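Beta-glucuronidase (Dictyoglomus thermophilum, PDB 6XXW) probably hydrolyses beta-D-glucuronides, releasing glucuronic acid, as a tetrameric member of glycoside hydrolase family 2. Local coordinates at residues 330-344 against 355-367. Residues are numbered along the deposited sequence; the frame is centred on the assembly and turned at random.
Sequences KWIGANSFRTSHYPY and YGIAVIEEAPAVG
Glu-362 reaches across from the end of strand 358-362 to join two side chains of residues 330-344 through its two carboxylate oxygens. Glu-362 OE1 accepts a hydrogen bond from Arg-338 NH1 at 2.9 Å in a salt bridge, on its syn side and close to the guanidinium plane, although the two flat groups are turned 48° apart. Glu-362 OE2 accepts one from His-341 ND1, also at 2.9 Å and nearly along the C-O axis, with imidazole and carboxylate almost coplanar. With CG anti to the backbone N (chi1 -177°) and the chain extended, Glu-362 is long enough to span both partners, whereas an alanine here would probably leave His-341 ND1 without its acceptor and the buried Arg-338 with one counter-charge fewer. Ser-412 also binds OE1; arginine suits position 338 because its separate N-H groups serve Glu-362 and, through NH2, Glu-505. Val-366 lays CG2 over a face of the His-341 ring, a CH-pi contact.

Thr-339 suits the strand's end because its two branches differ: OG1 accepts Glu-362 N at 2.9 Å and donates to Tyr-342 O, while CG2 meets Val-359 CG1 at 3.5 Å. Phe-337 offers a broad ring face to the branched Val-359, whose CG2 lies over it, and Phe-337 CD2 touches Ile-357 CG2 at 3.6 Å. Strands 336-338 and 358-362 run parallel, joined by four backbone bonds, from Ala-358 N to Asn-335 O through to Thr-339 N to Ile-360 O. Linked through helix 346-355, they form a beta-alpha-beta unit of the family 2 TIM barrel, with the Arg-His-Glu cluster at the C-terminal ends of its strands, where such barrels carry their active sites.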
ATOM      1  N   LYS A 330      14.413  12.139  19.089  1.00 15.51           N
ATOM      2  CA  LYS A 330      15.639  12.909  18.915  1.00 18.96           C
ATOM      3  C   LYS A 330      15.943  13.138  17.438  1.00 19.60           C
ATOM      4  O   LYS A 330      16.346  14.243  17.049  1.00 19.19           O
ATOM      5  CB  LYS A 330      16.807  12.206  19.614  1.00 19.57           C
ATOM      6  CG  LYS A 330      16.793  12.347  21.142  1.00 30.26           C
ATOM      7  CD  LYS A 330      17.027  13.798  21.599  1.00 41.31           C
ATOM      8  CE  LYS A 330      18.513  14.115  21.756  1.00 47.53           C
ATOM      9  NZ  LYS A 330      18.772  15.506  22.249  1.00 53.26           N
ATOM     10  N   TRP A 331      15.718  12.119  16.596  1.00 14.46           N
ATOM     11  CA  TRP A 331      15.956  12.253  15.154  1.00 17.56           C
ATOM     12  C   TRP A 331      15.112  13.367  14.530  1.00 20.29           C
ATOM     13  O   TRP A 331      15.611  14.189  13.745  1.00 17.85           O
ATOM     14  CB  TRP A 331      15.655  10.920  14.466  1.00 18.01           C
ATOM     15  CG  TRP A 331      15.639  10.988  12.960  1.00 17.73           C
ATOM     16  CD1 TRP A 331      16.716  10.954  12.131  1.00 17.47           C
ATOM     17  CD2 TRP A 331      14.484  11.084  12.116  1.00 18.18           C
ATOM     18  NE1 TRP A 331      16.309  11.027  10.813  1.00 19.19           N
ATOM     19  CE2 TRP A 331      14.942  11.111  10.779  1.00 18.57           C
ATOM     20  CE3 TRP A 331      13.113  11.161  12.362  1.00 17.71           C
ATOM     21  CZ2 TRP A 331      14.073  11.211   9.689  1.00 22.26           C
ATOM     22  CZ3 TRP A 331      12.242  11.260  11.282  1.00 19.10           C
ATOM     23  CH2 TRP A 331      12.727  11.291   9.959  1.00 19.45           C
ATOM     24  N   ILE A 332      13.817  13.394  14.844  1.00 14.52           N
ATOM     25  CA  ILE A 332      12.932  14.395  14.248  1.00 16.36           C
ATOM     26  C   ILE A 332      13.077  15.767  14.889  1.00 17.79           C
ATOM     27  O   ILE A 332      12.570  16.757  14.347  1.00 19.02           O
ATOM     28  CB  ILE A 332      11.487  13.861  14.320  1.00 16.55           C
ATOM     29  CG1 ILE A 332      10.634  14.455  13.182  1.00 15.55           C
ATOM     30  CG2 ILE A 332      10.862  14.130  15.702  1.00 13.94           C
ATOM     31  CD1 ILE A 332       9.197  13.947  13.181  1.00 18.66           C
ATOM     32  N   GLY A 333      13.785  15.868  16.010  1.00 17.88           N
ATOM     33  CA  GLY A 333      14.007  17.151  16.647  1.00 18.73           C
ATOM     34  C   GLY A 333      12.951  17.547  17.649  1.00 21.08           C
ATOM     35  O   GLY A 333      12.835  18.738  17.974  1.00 21.62           O
ATOM     36  N   ALA A 334      12.156  16.595  18.127  1.00 15.69           N
ATOM     37  CA  ALA A 334      11.173  16.897  19.155  1.00 16.49           C
ATOM     38  C   ALA A 334      11.867  17.071  20.494  1.00 19.68           C
ATOM     39  O   ALA A 334      12.927  16.501  20.743  1.00 18.49           O
ATOM     40  CB  ALA A 334      10.136  15.782  19.257  1.00 18.20           C
ATOM     41  N   ASN A 335      11.254  17.858  21.369  1.00 15.89           N
ATOM     42  CA  ASN A 335      11.789  18.018  22.708  1.00 18.55           C
ATOM     43  C   ASN A 335      10.779  17.655  23.787  1.00 19.77           C
ATOM     44  O   ASN A 335      11.079  17.828  24.973  1.00 16.75           O
ATOM     45  CB  ASN A 335      12.304  19.452  22.901  1.00 20.81           C
ATOM     46  CG  ASN A 335      11.211  20.503  22.746  1.00 22.25           C
ATOM     47  OD1 ASN A 335      10.018  20.207  22.854  1.00 20.66           O
ATOM     48  ND2 ASN A 335      11.621  21.753  22.508  1.00 19.40           N
ATOM     49  N   SER A 336       9.598  17.151  23.416  1.00 14.64           N
ATOM     50  CA  SER A 336       8.532  16.970  24.394  1.00 14.52           C
ATOM     51  C   SER A 336       7.447  16.053  23.845  1.00 19.52           C
ATOM     52  O   SER A 336       7.288  15.914  22.634  1.00 15.63           O
ATOM     53  CB  SER A 336       7.904  18.320  24.783  1.00 16.24           C
ATOM     54  OG  SER A 336       7.405  19.013  23.641  1.00 20.42           O
ATOM     55  N   PHE A 337       6.666  15.458  24.757  1.00 16.45           N
ATOM     56  CA  PHE A 337       5.396  14.860  24.362  1.00 16.19           C
ATOM     57  C   PHE A 337       4.430  14.892  25.537  1.00 17.44           C
ATOM     58  O   PHE A 337       4.807  15.163  26.677  1.00 18.16           O
ATOM     59  CB  PHE A 337       5.550  13.423  23.819  1.00 16.13           C
ATOM     60  CG  PHE A 337       6.070  12.427  24.817  1.00 20.42           C
ATOM     61  CD1 PHE A 337       5.202  11.726  25.650  1.00 19.29           C
ATOM     62  CD2 PHE A 337       7.426  12.147  24.880  1.00 17.94           C
ATOM     63  CE1 PHE A 337       5.696  10.786  26.563  1.00 18.64           C
ATOM     64  CE2 PHE A 337       7.924  11.215  25.786  1.00 21.33           C
ATOM     65  CZ  PHE A 337       7.054  10.533  26.628  1.00 21.05           C
ATOM     66  N   ARG A 338       3.163  14.632  25.234  1.00 21.06           N
ATOM     67  CA  ARG A 338       2.120  14.479  26.238  1.00 17.19           C
ATOM     68  C   ARG A 338       1.760  13.003  26.314  1.00 17.16           C
ATOM     69  O   ARG A 338       1.702  12.323  25.288  1.00 15.36           O
ATOM     70  CB  ARG A 338       0.878  15.332  25.892  1.00 16.78           C
ATOM     71  CG  ARG A 338      -0.333  15.109  26.825  1.00 14.84           C
ATOM     72  CD  ARG A 338      -1.444  16.157  26.602  1.00 19.37           C
ATOM     73  NE  ARG A 338      -1.883  16.203  25.206  1.00 16.63           N
ATOM     74  CZ  ARG A 338      -3.075  15.804  24.766  1.00 17.66           C
ATOM     75  NH1 ARG A 338      -3.990  15.315  25.602  1.00 18.71           N
ATOM     76  NH2 ARG A 338      -3.359  15.908  23.482  1.00 19.17           N
ATOM     77  N   THR A 339       1.547  12.494  27.530  1.00 15.34           N
ATOM     78  CA  THR A 339       1.126  11.104  27.701  1.00 16.59           C
ATOM     79  C   THR A 339      -0.386  10.974  27.502  1.00 14.74           C
ATOM     80  O   THR A 339      -1.136  10.553  28.382  1.00 17.06           O
ATOM     81  CB  THR A 339       1.543  10.553  29.067  1.00 19.54           C
ATOM     82  OG1 THR A 339       0.704  11.086  30.105  1.00 18.98           O
ATOM     83  CG2 THR A 339       3.027  10.857  29.384  1.00 18.09           C
ATOM     84  N   SER A 340      -0.837  11.347  26.309  1.00 16.12           N
ATOM     85  CA  SER A 340      -2.227  11.109  25.949  1.00 15.48           C
ATOM     86  C   SER A 340      -2.524   9.612  26.000  1.00 16.24           C
ATOM     87  O   SER A 340      -1.749   8.808  25.468  1.00 17.40           O
ATOM     88  CB  SER A 340      -2.487  11.683  24.553  1.00 19.42           C
ATOM     89  OG  SER A 340      -1.345  11.538  23.720  1.00 20.69           O
ATOM     90  N   HIS A 341      -3.608   9.212  26.684  1.00 13.23           N
ATOM     91  CA  HIS A 341      -4.420  10.044  27.578  1.00 17.58           C
ATOM     92  C   HIS A 341      -4.493   9.371  28.945  1.00 19.38           C
ATOM     93  O   HIS A 341      -5.579   9.086  29.438  1.00 17.42           O
ATOM     94  CB  HIS A 341      -5.848  10.226  27.041  1.00 16.77           C
ATOM     95  CG  HIS A 341      -5.917  10.854  25.681  1.00 18.00           C
ATOM     96  ND1 HIS A 341      -5.538  12.159  25.446  1.00 19.49           N
ATOM     97  CD2 HIS A 341      -6.321  10.357  24.489  1.00 18.45           C
ATOM     98  CE1 HIS A 341      -5.714  12.441  24.166  1.00 20.64           C
ATOM     99  NE2 HIS A 341      -6.184  11.363  23.563  1.00 21.11           N
ATOM    100  N   TYR A 342      -3.345   9.085  29.540  1.00 15.97           N
ATOM    101  CA  TYR A 342      -3.285   8.282  30.754  1.00 18.02           C
ATOM    102  C   TYR A 342      -1.825   8.263  31.175  1.00 18.75           C
ATOM    103  O   TYR A 342      -0.944   8.554  30.352  1.00 15.55           O
ATOM    104  CB  TYR A 342      -3.817   6.860  30.516  1.00 17.54           C
ATOM    105  CG  TYR A 342      -3.450   6.316  29.147  1.00 17.37           C
ATOM    106  CD1 TYR A 342      -2.176   5.798  28.903  1.00 17.50           C
ATOM    107  CD2 TYR A 342      -4.365   6.344  28.097  1.00 18.28           C
ATOM    108  CE1 TYR A 342      -1.824   5.327  27.637  1.00 14.94           C
ATOM    109  CE2 TYR A 342      -4.016   5.876  26.815  1.00 18.64           C
ATOM    110  CZ  TYR A 342      -2.755   5.378  26.602  1.00 18.21           C
ATOM    111  OH  TYR A 342      -2.435   4.914  25.353  1.00 19.68           O
ATOM    112  N   PRO A 343      -1.520   7.948  32.430  1.00 19.40           N
ATOM    113  CA  PRO A 343      -0.114   7.818  32.809  1.00 16.91           C
ATOM    114  C   PRO A 343       0.527   6.684  32.023  1.00 15.36           C
ATOM    115  O   PRO A 343      -0.091   5.641  31.783  1.00 18.36           O
ATOM    116  CB  PRO A 343      -0.173   7.516  34.313  1.00 18.67           C
ATOM    117  CG  PRO A 343      -1.517   8.095  34.749  1.00 20.01           C
ATOM    118  CD  PRO A 343      -2.427   7.830  33.592  1.00 16.74           C
ATOM    119  N   TYR A 344       1.763   6.905  31.599  1.00 17.94           N
ATOM    120  CA  TYR A 344       2.492   5.861  30.903  1.00 19.99           C
ATOM    121  C   TYR A 344       3.277   5.021  31.912  1.00 20.08           C
ATOM    122  O   TYR A 344       3.279   5.275  33.123  1.00 17.72           O
ATOM    123  CB  TYR A 344       3.414   6.448  29.830  1.00 18.55           C
ATOM    124  CG  TYR A 344       2.709   7.008  28.601  1.00 19.16           C
ATOM    125  CD1 TYR A 344       1.317   6.964  28.473  1.00 15.99           C
ATOM    126  CD2 TYR A 344       3.449   7.582  27.558  1.00 18.71           C
ATOM    127  CE1 TYR A 344       0.674   7.501  27.327  1.00 17.88           C
ATOM    128  CE2 TYR A 344       2.824   8.109  26.429  1.00 20.62           C
ATOM    129  CZ  TYR A 344       1.439   8.063  26.318  1.00 16.54           C
ATOM    130  OH  TYR A 344       0.858   8.604  25.185  1.00 19.71           O
ATOM    131  N   TYR A 355      16.914  10.897  28.025  1.00 18.86           N
ATOM    132  CA  TYR A 355      16.997  11.518  26.713  1.00 19.41           C
ATOM    133  C   TYR A 355      16.777  13.028  26.750  1.00 21.85           C
ATOM    134  O   TYR A 355      17.074  13.704  25.765  1.00 23.79           O
ATOM    135  CB  TYR A 355      15.959  10.885  25.775  1.00 18.52           C
ATOM    136  CG  TYR A 355      16.402   9.611  25.080  1.00 22.91           C
ATOM    137  CD1 TYR A 355      16.942   9.653  23.795  1.00 17.09           C
ATOM    138  CD2 TYR A 355      16.262   8.367  25.694  1.00 20.91           C
ATOM    139  CE1 TYR A 355      17.345   8.495  23.144  1.00 21.48           C
ATOM    140  CE2 TYR A 355      16.655   7.194  25.049  1.00 19.91           C
ATOM    141  CZ  TYR A 355      17.206   7.270  23.773  1.00 23.85           C
ATOM    142  OH  TYR A 355      17.607   6.125  23.110  1.00 19.80           O
ATOM    143  N   GLY A 356      16.249  13.571  27.841  1.00 20.08           N
ATOM    144  CA  GLY A 356      15.967  14.997  27.903  1.00 17.91           C
ATOM    145  C   GLY A 356      14.758  15.385  27.079  1.00 23.42           C
ATOM    146  O   GLY A 356      14.823  16.271  26.222  1.00 25.13           O
ATOM    147  N   ILE A 357      13.642  14.709  27.328  1.00 15.97           N
ATOM    148  CA  ILE A 357      12.372  14.988  26.678  1.00 15.95           C
ATOM    149  C   ILE A 357      11.404  15.455  27.755  1.00 18.65           C
ATOM    150  O   ILE A 357      11.229  14.779  28.772  1.00 17.55           O
ATOM    151  CB  ILE A 357      11.823  13.749  25.946  1.00 17.69           C
ATOM    152  CG1 ILE A 357      12.804  13.279  24.857  1.00 18.53           C
ATOM    153  CG2 ILE A 357      10.400  14.029  25.402  1.00 17.61           C
ATOM    154  CD1 ILE A 357      12.903  14.208  23.637  1.00 16.91           C
ATOM    155  N   ALA A 358      10.801  16.621  27.547  1.00 17.11           N
ATOM    156  CA  ALA A 358       9.865  17.169  28.515  1.00 19.97           C
ATOM    157  C   ALA A 358       8.517  16.489  28.340  1.00 24.12           C
ATOM    158  O   ALA A 358       8.032  16.338  27.217  1.00 21.62           O
ATOM    159  CB  ALA A 358       9.736  18.683  28.335  1.00 19.37           C
ATOM    160  N   VAL A 359       7.906  16.082  29.447  1.00 19.41           N
ATOM    161  CA  VAL A 359       6.687  15.288  29.420  1.00 20.35           C
ATOM    162  C   VAL A 359       5.564  16.056  30.115  1.00 17.85           C
ATOM    163  O   VAL A 359       5.725  16.515  31.251  1.00 19.21           O
ATOM    164  CB  VAL A 359       6.907  13.918  30.087  1.00 20.91           C
ATOM    165  CG1 VAL A 359       5.606  13.159  30.168  1.00 18.34           C
ATOM    166  CG2 VAL A 359       7.951  13.118  29.308  1.00 16.27           C
ATOM    167  N   ILE A 360       4.435  16.191  29.432  1.00 17.00           N
ATOM    168  CA  ILE A 360       3.173  16.571  30.066  1.00 15.55           C
ATOM    169  C   ILE A 360       2.466  15.264  30.385  1.00 17.27           C
ATOM    170  O   ILE A 360       2.020  14.563  29.474  1.00 16.37           O
ATOM    171  CB  ILE A 360       2.308  17.450  29.145  1.00 16.27           C
ATOM    172  CG1 ILE A 360       3.065  18.706  28.701  1.00 19.17           C
ATOM    173  CG2 ILE A 360       1.007  17.837  29.848  1.00 16.02           C
ATOM    174  CD1 ILE A 360       2.422  19.443  27.521  1.00 21.03           C
ATOM    175  N   GLU A 361       2.348  14.915  31.662  1.00 14.48           N
ATOM    176  CA  GLU A 361       1.723  13.645  31.994  1.00 16.50           C
ATOM    177  C   GLU A 361       0.267  13.861  32.375  1.00 19.16           C
ATOM    178  O   GLU A 361      -0.057  14.763  33.155  1.00 18.53           O
ATOM    179  CB  GLU A 361       2.464  12.905  33.103  1.00 18.92           C
ATOM    180  CG  GLU A 361       1.861  11.526  33.328  1.00 18.42           C
ATOM    181  CD  GLU A 361       2.820  10.576  33.984  1.00 24.41           C
ATOM    182  OE1 GLU A 361       3.558  11.031  34.882  1.00 23.07           O
ATOM    183  OE2 GLU A 361       2.832   9.388  33.595  1.00 19.74           O
ATOM    184  N   GLU A 362      -0.604  13.029  31.811  1.00 15.81           N
ATOM    185  CA  GLU A 362      -2.038  13.257  31.801  1.00 15.82           C
ATOM    186  C   GLU A 362      -2.777  12.142  32.532  1.00 18.37           C
ATOM    187  O   GLU A 362      -2.472  10.952  32.356  1.00 18.22           O
ATOM    188  CB  GLU A 362      -2.528  13.359  30.351  1.00 16.00           C
ATOM    189  CG  GLU A 362      -3.990  13.657  30.195  1.00 19.02           C
ATOM    190  CD  GLU A 362      -4.291  14.112  28.793  1.00 21.32           C
ATOM    191  OE1 GLU A 362      -3.958  15.279  28.464  1.00 19.28           O
ATOM    192  OE2 GLU A 362      -4.835  13.295  28.022  1.00 18.63           O
ATOM    193  N   ALA A 363      -3.751  12.542  33.345  1.00 18.02           N
ATOM    194  CA  ALA A 363      -4.663  11.614  33.997  1.00 17.41           C
ATOM    195  C   ALA A 363      -5.640  11.020  32.985  1.00 20.43           C
ATOM    196  O   ALA A 363      -5.944  11.642  31.961  1.00 19.63           O
ATOM    197  CB  ALA A 363      -5.431  12.334  35.108  1.00 22.32           C
ATOM    198  N   PRO A 364      -6.190   9.832  33.275  1.00 20.45           N
ATOM    199  CA  PRO A 364      -7.019   9.135  32.278  1.00 20.01           C
ATOM    200  C   PRO A 364      -8.446   9.653  32.142  1.00 20.43           C
ATOM    201  O   PRO A 364      -9.345   8.873  31.801  1.00 20.15           O
ATOM    202  CB  PRO A 364      -7.030   7.681  32.783  1.00 21.20           C
ATOM    203  CG  PRO A 364      -6.233   7.656  34.028  1.00 22.48           C
ATOM    204  CD  PRO A 364      -6.035   9.040  34.506  1.00 21.37           C
ATOM    205  N   ALA A 365      -8.669  10.948  32.388  1.00 18.33           N
ATOM    206  CA  ALA A 365     -10.000  11.551  32.284  1.00 20.19           C
ATOM    207  C   ALA A 365     -10.271  11.963  30.833  1.00 17.25           C
ATOM    208  O   ALA A 365     -10.377  13.137  30.472  1.00 18.28           O
ATOM    209  CB  ALA A 365     -10.130  12.734  33.236  1.00 18.53           C
ATOM    210  N   VAL A 366     -10.388  10.944  29.994  1.00 19.15           N
ATOM    211  CA  VAL A 366     -10.679  11.095  28.577  1.00 19.05           C
ATOM    212  C   VAL A 366     -11.956  10.314  28.307  1.00 16.62           C
ATOM    213  O   VAL A 366     -12.223   9.295  28.949  1.00 18.61           O
ATOM    214  CB  VAL A 366      -9.498  10.599  27.702  1.00 18.81           C
ATOM    215  CG1 VAL A 366      -9.156   9.135  28.018  1.00 14.20           C
ATOM    216  CG2 VAL A 366      -9.787  10.799  26.192  1.00 16.88           C
ATOM    217  N   GLY A 367     -12.761  10.804  27.370  1.00 19.41           N
ATOM    218  CA  GLY A 367     -14.055  10.211  27.132  1.00 19.85           C
ATOM    219  C   GLY A 367     -15.184  10.813  27.936  1.00 20.84           C
ATOM    220  O   GLY A 367     -16.298  10.272  27.908  1.00 19.92           O
TER
HETATM  221  O   HOH W   1      15.191  17.186  23.102  1.00 39.25           O